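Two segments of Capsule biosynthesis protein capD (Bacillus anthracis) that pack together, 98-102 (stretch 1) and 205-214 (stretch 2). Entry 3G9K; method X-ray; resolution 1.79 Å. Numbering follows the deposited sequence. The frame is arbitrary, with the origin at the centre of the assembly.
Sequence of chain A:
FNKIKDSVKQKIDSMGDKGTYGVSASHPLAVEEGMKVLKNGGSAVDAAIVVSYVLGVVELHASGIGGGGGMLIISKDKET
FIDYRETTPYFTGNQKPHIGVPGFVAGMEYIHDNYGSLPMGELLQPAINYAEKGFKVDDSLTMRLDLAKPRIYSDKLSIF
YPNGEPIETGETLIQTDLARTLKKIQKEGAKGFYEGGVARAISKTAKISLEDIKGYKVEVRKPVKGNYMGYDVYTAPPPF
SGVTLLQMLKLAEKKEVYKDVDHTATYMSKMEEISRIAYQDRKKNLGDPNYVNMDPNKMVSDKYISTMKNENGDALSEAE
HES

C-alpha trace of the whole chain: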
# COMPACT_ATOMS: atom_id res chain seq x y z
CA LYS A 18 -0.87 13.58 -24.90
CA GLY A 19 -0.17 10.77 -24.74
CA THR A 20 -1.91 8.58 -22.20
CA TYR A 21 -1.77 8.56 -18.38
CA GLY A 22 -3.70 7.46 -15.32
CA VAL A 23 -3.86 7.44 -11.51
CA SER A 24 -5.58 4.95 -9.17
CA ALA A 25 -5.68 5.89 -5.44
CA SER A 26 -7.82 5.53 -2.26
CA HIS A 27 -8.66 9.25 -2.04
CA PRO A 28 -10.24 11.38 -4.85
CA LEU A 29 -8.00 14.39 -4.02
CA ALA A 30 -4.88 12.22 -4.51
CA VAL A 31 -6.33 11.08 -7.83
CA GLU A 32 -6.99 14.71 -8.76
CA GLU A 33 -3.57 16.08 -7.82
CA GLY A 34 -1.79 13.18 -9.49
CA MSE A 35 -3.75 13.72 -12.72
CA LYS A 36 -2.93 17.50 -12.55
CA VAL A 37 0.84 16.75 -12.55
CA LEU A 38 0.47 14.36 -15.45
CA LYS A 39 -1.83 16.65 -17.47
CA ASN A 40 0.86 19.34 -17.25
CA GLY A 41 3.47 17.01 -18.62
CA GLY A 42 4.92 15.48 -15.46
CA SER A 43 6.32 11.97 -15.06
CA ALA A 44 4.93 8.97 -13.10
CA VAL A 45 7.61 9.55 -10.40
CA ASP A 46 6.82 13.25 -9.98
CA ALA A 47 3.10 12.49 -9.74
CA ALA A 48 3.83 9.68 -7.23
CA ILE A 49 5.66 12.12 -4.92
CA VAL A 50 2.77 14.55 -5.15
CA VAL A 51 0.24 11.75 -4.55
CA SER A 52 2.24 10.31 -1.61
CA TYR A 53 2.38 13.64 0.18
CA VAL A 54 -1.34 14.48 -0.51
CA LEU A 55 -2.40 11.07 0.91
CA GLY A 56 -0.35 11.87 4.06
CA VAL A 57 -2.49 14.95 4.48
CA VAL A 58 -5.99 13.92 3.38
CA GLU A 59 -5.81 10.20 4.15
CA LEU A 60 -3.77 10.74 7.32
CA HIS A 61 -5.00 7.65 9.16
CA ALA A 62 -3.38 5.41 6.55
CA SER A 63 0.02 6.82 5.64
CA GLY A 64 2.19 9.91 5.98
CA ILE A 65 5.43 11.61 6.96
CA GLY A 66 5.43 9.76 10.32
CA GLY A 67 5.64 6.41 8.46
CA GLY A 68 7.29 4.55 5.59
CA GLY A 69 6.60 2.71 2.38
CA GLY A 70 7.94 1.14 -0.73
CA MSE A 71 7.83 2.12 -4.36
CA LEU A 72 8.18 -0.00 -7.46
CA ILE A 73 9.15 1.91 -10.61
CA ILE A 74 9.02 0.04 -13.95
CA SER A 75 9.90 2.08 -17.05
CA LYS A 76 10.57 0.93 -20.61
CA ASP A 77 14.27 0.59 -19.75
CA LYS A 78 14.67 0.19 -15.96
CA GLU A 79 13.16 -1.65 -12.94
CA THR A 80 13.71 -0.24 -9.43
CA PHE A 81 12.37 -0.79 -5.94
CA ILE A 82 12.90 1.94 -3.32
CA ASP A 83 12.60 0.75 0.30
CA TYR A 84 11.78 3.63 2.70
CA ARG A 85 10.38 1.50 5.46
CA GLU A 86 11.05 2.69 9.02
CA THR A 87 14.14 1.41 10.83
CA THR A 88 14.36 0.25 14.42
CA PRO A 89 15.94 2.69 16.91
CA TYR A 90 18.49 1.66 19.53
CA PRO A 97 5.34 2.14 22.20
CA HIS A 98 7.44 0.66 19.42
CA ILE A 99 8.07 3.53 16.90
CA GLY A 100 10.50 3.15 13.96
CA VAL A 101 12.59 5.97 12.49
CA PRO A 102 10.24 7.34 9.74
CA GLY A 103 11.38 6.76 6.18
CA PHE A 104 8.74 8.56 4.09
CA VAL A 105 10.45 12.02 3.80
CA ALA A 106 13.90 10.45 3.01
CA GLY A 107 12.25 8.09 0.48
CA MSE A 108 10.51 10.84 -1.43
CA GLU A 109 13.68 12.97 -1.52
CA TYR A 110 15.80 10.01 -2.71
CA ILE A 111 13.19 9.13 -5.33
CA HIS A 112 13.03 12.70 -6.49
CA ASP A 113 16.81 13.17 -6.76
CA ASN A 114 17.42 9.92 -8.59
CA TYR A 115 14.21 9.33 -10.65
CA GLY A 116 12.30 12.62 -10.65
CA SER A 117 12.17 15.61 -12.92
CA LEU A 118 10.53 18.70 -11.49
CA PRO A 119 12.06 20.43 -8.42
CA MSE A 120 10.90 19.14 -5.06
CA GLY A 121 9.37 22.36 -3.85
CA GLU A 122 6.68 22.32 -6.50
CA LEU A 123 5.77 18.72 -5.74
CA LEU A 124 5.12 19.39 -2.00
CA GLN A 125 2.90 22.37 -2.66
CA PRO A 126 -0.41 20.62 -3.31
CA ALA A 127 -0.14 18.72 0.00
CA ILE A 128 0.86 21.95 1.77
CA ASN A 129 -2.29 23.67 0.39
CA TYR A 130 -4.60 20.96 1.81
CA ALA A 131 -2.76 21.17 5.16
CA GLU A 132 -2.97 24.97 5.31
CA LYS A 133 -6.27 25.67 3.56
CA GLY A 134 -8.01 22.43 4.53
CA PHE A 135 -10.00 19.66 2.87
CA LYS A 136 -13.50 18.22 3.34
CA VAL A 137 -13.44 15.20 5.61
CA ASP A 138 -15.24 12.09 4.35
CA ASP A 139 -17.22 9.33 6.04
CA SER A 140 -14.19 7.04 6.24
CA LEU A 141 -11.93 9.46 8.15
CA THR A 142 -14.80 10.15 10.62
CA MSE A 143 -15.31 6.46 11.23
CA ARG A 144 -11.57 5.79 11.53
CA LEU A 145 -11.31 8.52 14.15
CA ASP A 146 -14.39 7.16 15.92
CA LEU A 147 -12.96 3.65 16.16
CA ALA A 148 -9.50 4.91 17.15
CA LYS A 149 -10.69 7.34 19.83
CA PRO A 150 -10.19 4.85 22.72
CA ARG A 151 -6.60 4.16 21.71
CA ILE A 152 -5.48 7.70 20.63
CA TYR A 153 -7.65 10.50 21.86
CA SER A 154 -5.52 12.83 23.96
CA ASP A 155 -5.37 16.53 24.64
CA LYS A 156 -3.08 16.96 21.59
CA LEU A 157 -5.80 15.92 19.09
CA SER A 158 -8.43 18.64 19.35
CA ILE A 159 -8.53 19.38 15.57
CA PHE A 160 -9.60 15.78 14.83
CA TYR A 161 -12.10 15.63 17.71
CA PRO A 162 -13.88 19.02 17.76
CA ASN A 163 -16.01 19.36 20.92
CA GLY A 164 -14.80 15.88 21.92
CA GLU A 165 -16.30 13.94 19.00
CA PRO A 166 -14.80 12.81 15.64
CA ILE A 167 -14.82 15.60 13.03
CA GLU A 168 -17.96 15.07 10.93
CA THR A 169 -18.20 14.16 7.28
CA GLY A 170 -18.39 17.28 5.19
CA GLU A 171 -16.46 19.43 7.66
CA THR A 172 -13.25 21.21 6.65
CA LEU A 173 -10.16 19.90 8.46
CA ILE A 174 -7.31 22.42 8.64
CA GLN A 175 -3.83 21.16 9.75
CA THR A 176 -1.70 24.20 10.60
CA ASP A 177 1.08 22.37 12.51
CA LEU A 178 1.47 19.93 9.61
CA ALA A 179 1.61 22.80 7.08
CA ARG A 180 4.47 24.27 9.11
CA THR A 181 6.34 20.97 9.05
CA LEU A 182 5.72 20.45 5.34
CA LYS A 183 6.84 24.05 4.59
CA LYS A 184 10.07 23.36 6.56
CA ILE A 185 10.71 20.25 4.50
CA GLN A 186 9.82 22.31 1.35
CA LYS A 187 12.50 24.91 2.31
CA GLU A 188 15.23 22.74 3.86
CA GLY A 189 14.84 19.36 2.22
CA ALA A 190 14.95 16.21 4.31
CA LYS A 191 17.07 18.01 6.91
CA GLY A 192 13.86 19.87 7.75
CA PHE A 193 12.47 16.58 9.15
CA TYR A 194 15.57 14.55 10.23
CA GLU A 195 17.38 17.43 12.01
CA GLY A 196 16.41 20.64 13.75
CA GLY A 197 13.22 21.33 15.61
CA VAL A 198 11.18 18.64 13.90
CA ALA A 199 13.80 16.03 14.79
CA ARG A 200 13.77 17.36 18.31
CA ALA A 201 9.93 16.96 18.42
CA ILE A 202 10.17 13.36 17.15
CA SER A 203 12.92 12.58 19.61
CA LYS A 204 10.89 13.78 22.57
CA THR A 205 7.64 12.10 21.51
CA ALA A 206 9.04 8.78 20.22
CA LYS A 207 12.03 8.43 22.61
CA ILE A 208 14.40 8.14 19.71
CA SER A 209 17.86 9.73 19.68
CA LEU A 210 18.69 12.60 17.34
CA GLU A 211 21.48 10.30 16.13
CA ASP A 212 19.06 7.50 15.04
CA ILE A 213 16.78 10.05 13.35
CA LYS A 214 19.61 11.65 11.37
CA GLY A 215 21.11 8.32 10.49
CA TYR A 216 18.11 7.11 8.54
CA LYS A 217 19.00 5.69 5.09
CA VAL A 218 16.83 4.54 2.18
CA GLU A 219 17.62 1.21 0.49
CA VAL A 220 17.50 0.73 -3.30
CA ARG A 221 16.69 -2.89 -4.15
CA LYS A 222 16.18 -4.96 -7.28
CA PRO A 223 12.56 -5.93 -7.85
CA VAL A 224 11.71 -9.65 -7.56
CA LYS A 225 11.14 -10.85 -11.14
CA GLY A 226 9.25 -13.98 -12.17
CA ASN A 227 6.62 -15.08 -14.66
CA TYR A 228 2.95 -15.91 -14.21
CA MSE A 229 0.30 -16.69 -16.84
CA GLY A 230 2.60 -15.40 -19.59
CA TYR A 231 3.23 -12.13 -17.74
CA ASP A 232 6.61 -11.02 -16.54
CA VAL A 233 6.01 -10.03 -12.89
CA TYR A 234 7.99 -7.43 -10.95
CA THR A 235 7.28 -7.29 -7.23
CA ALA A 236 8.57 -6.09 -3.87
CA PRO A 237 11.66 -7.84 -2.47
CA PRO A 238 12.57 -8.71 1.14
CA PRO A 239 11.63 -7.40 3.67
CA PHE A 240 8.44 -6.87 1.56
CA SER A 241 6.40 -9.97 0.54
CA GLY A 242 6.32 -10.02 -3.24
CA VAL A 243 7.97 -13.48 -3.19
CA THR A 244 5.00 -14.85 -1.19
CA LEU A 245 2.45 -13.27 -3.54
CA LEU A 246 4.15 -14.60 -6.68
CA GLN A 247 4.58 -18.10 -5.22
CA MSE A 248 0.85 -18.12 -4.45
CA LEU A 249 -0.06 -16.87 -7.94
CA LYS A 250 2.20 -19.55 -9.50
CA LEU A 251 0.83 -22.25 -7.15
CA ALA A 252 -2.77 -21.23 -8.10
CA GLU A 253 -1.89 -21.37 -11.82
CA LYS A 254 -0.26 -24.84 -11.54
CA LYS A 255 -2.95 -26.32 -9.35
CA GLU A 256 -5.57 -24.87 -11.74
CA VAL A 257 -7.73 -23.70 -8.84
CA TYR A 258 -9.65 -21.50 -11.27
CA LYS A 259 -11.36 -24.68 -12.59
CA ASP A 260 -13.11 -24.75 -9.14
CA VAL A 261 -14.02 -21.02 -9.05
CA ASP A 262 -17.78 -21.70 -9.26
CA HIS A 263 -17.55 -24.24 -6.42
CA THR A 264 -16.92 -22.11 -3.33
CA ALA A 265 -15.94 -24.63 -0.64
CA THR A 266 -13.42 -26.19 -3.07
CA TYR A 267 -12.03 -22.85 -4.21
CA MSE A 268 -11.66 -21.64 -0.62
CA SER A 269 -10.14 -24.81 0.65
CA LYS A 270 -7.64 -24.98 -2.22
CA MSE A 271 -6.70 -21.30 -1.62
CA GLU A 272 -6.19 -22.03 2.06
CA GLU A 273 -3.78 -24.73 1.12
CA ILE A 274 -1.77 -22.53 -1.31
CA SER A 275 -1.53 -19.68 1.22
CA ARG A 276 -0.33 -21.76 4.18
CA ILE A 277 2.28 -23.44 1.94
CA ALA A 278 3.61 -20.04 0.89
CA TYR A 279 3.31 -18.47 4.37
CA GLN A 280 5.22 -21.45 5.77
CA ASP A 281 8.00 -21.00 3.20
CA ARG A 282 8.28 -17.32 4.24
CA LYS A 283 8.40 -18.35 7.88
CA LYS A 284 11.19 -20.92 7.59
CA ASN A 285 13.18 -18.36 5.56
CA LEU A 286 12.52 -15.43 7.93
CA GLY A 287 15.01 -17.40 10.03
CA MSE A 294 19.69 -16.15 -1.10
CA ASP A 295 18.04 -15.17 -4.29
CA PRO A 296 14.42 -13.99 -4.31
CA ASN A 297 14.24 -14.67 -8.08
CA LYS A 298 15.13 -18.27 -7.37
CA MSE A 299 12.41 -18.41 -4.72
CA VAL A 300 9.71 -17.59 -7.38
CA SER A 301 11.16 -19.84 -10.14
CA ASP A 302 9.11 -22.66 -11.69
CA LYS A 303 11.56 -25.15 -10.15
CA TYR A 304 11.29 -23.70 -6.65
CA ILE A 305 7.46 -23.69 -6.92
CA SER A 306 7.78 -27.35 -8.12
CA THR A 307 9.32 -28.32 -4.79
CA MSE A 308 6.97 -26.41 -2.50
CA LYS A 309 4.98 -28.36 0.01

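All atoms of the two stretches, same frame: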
# COMPACT_ATOMS: atom_id res chain seq x y z
N HIS A 98 6.40 0.92 20.37
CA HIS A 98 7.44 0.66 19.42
C HIS A 98 7.23 1.61 18.22
O HIS A 98 6.26 1.46 17.48
CB HIS A 98 7.40 -0.79 18.97
CG HIS A 98 7.86 -1.76 20.02
ND1 HIS A 98 9.15 -2.25 20.07
CD2 HIS A 98 7.20 -2.32 21.06
CE1 HIS A 98 9.26 -3.08 21.10
NE2 HIS A 98 8.09 -3.13 21.72
N ILE A 99 8.13 2.59 18.04
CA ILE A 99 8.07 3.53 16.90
C ILE A 99 9.38 3.44 16.14
O ILE A 99 10.45 3.43 16.77
CB ILE A 99 7.81 4.97 17.38
CG1 ILE A 99 6.48 5.04 18.11
CG2 ILE A 99 7.87 5.98 16.20
CD1 ILE A 99 6.18 6.35 18.80
N GLY A 100 9.31 3.33 14.82
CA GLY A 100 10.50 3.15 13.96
C GLY A 100 10.92 4.51 13.46
O GLY A 100 10.13 5.45 13.53
N VAL A 101 12.17 4.66 13.02
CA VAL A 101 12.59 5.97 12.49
C VAL A 101 11.85 6.15 11.15
O VAL A 101 11.99 5.32 10.26
CB VAL A 101 14.11 6.04 12.27
CG1 VAL A 101 14.47 7.39 11.65
CG2 VAL A 101 14.84 5.84 13.60
N PRO A 102 11.03 7.19 11.01
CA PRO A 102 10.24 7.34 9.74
C PRO A 102 11.07 7.50 8.49
O PRO A 102 12.07 8.27 8.51
CB PRO A 102 9.39 8.58 10.02
CG PRO A 102 9.40 8.71 11.43
CD PRO A 102 10.67 8.24 11.95
N THR A 205 8.93 12.77 21.51
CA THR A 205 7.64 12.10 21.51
C THR A 205 7.84 10.59 21.38
O THR A 205 7.16 9.83 22.08
CB THR A 205 6.75 12.63 20.38
OG1 THR A 205 6.43 14.02 20.65
CG2 THR A 205 5.46 11.83 20.30
N ALA A 206 8.78 10.19 20.52
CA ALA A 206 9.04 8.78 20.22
C ALA A 206 10.11 8.14 21.10
O ALA A 206 10.24 6.92 21.11
CB ALA A 206 9.41 8.62 18.78
N LYS A 207 10.89 8.94 21.83
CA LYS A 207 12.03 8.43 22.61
C LYS A 207 13.05 7.78 21.69
O LYS A 207 13.45 6.61 21.86
CB LYS A 207 11.55 7.46 23.72
CG LYS A 207 10.38 8.01 24.52
CD LYS A 207 10.80 9.25 25.28
CE LYS A 207 9.86 9.57 26.43
NZ LYS A 207 8.63 10.26 25.97
N ILE A 208 13.46 8.56 20.70
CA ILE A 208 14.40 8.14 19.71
C ILE A 208 15.48 9.21 19.69
O ILE A 208 15.17 10.40 19.75
CB ILE A 208 13.78 7.99 18.30
CG1 ILE A 208 12.78 6.82 18.29
CG2 ILE A 208 14.88 7.68 17.28
CD1 ILE A 208 12.05 6.62 16.90
N SER A 209 16.74 8.78 19.65
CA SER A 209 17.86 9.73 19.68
C SER A 209 17.94 10.54 18.39
O SER A 209 17.57 10.07 17.32
CB SER A 209 19.20 9.05 19.90
OG SER A 209 19.58 8.27 18.80
N LEU A 210 18.43 11.76 18.52
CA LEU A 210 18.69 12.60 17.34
C LEU A 210 19.64 11.88 16.38
O LEU A 210 19.47 11.96 15.17
CB LEU A 210 19.24 13.98 17.76
CG LEU A 210 18.29 14.90 18.53
CD1 LEU A 210 19.05 16.15 18.95
CD2 LEU A 210 17.08 15.25 17.66
N GLU A 211 20.57 11.09 16.92
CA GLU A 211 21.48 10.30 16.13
C GLU A 211 20.75 9.24 15.24
O GLU A 211 21.09 9.06 14.08
CB GLU A 211 22.50 9.56 17.04
CG GLU A 211 23.60 10.46 17.71
CD GLU A 211 23.10 11.39 18.81
OE1 GLU A 211 22.01 11.16 19.36
OE2 GLU A 211 23.85 12.35 19.18
N ASP A 212 19.79 8.51 15.81
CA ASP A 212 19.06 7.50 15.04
C ASP A 212 18.22 8.19 13.96
O ASP A 212 18.08 7.71 12.86
CB ASP A 212 18.09 6.70 15.92
CG ASP A 212 18.74 5.53 16.61
OD1 ASP A 212 19.80 5.06 16.13
OD2 ASP A 212 18.17 5.09 17.63
N ILE A 213 17.61 9.31 14.30
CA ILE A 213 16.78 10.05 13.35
C ILE A 213 17.61 10.54 12.16
O ILE A 213 17.22 10.34 11.00
CB ILE A 213 16.03 11.20 14.05
CG1 ILE A 213 15.03 10.60 15.06
CG2 ILE A 213 15.31 12.09 13.02
CD1 ILE A 213 14.50 11.59 16.08
N LYS A 214 18.76 11.10 12.43
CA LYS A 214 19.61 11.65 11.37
C LYS A 214 20.24 10.57 10.53
O LYS A 214 20.54 10.79 9.34
CB LYS A 214 20.74 12.50 12.01
CG LYS A 214 21.51 13.37 10.99
CD LYS A 214 22.56 14.28 11.63
CE LYS A 214 23.46 14.85 10.50
NZ LYS A 214 24.70 15.51 11.02

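The contact between residues 98-102 and 205-214 is small and made by apolar side chains packing on one another and on backbone. It buries 283 Å², counted over both sides, and no hydrogen bond crosses it, so the fit of methyl groups against one another and against the backbone holds the two stretches together. Stretch 1 runs in extended form without regular secondary structure. Its side chains alternate: Ile99 and Val101 point their CA-to-CB bonds toward stretch 2, while His98 points away and Gly100 has no side chain to place. Two bumps thus face a surface made from the end of one helix, a short connecting segment and the first turn of the next.

Ile99 is the first bump. With chi1 near -60° (m) and chi2 near 172° (t), its CD1 reaches the end of the first helix and lies 3.9 Å from Ala206 CB. The single methyl group of Ala206 points toward stretch 1 and leaves room for the longer isoleucine to lie against it. Ile99 CG2 lies 4.0 Å from the same Ala206 CB and also 4.3 Å from Ile208 CD1, so both branches rest on the alanine methyl.

Ile208 is the answering bump from stretch 2, and it fits between the two side chains of stretch 1. Its m,t rotamer extends CD1 over the backbone that links them, 3.6 Å from Ile99 O and 4.1 Å from Gly100 O. Val101 CG2 meets both ends of this isoleucine, 4.1 Å from Ile208 CG2 and 4.4 Å from Ile208 CD1. Gly100 meets stretch 2 through its carbonyl oxygen, and this contact gives no reason for a glycine there.

Val101 is the most heavily covered residue of the contact. Its side chain is compact and forked, with chi1 near 177° (t). Both methyls of Val101, CG1 and CG2, lie 3.8 Å from Asp212 O; CG1 is also 3.9 Å from Ile213 CA, and CG2 is 4.1 Å from Asp212 CB. Here a branched apolar group rests largely on helix backbone, and the side chain of Asp212 contributes its methylene carbon, while its OD2 is hydrogen-bonded elsewhere in the structure.

The shape of stretch 2 prepares this surface. Lys207 leaves the first helix with positive phi (62°), its side-chain end leading away from the contact, and Ile208 follows in an extended conformation. Ser209 then caps the second helix, its OG accepting a hydrogen bond from Asp212 N at 3.0 Å. A further bond from Ile213 N to Ser209 O, 3.1 Å, braces the turn on which Val101 sits. Exposed Leu210 and Glu211 remain out of reach of stretch 1.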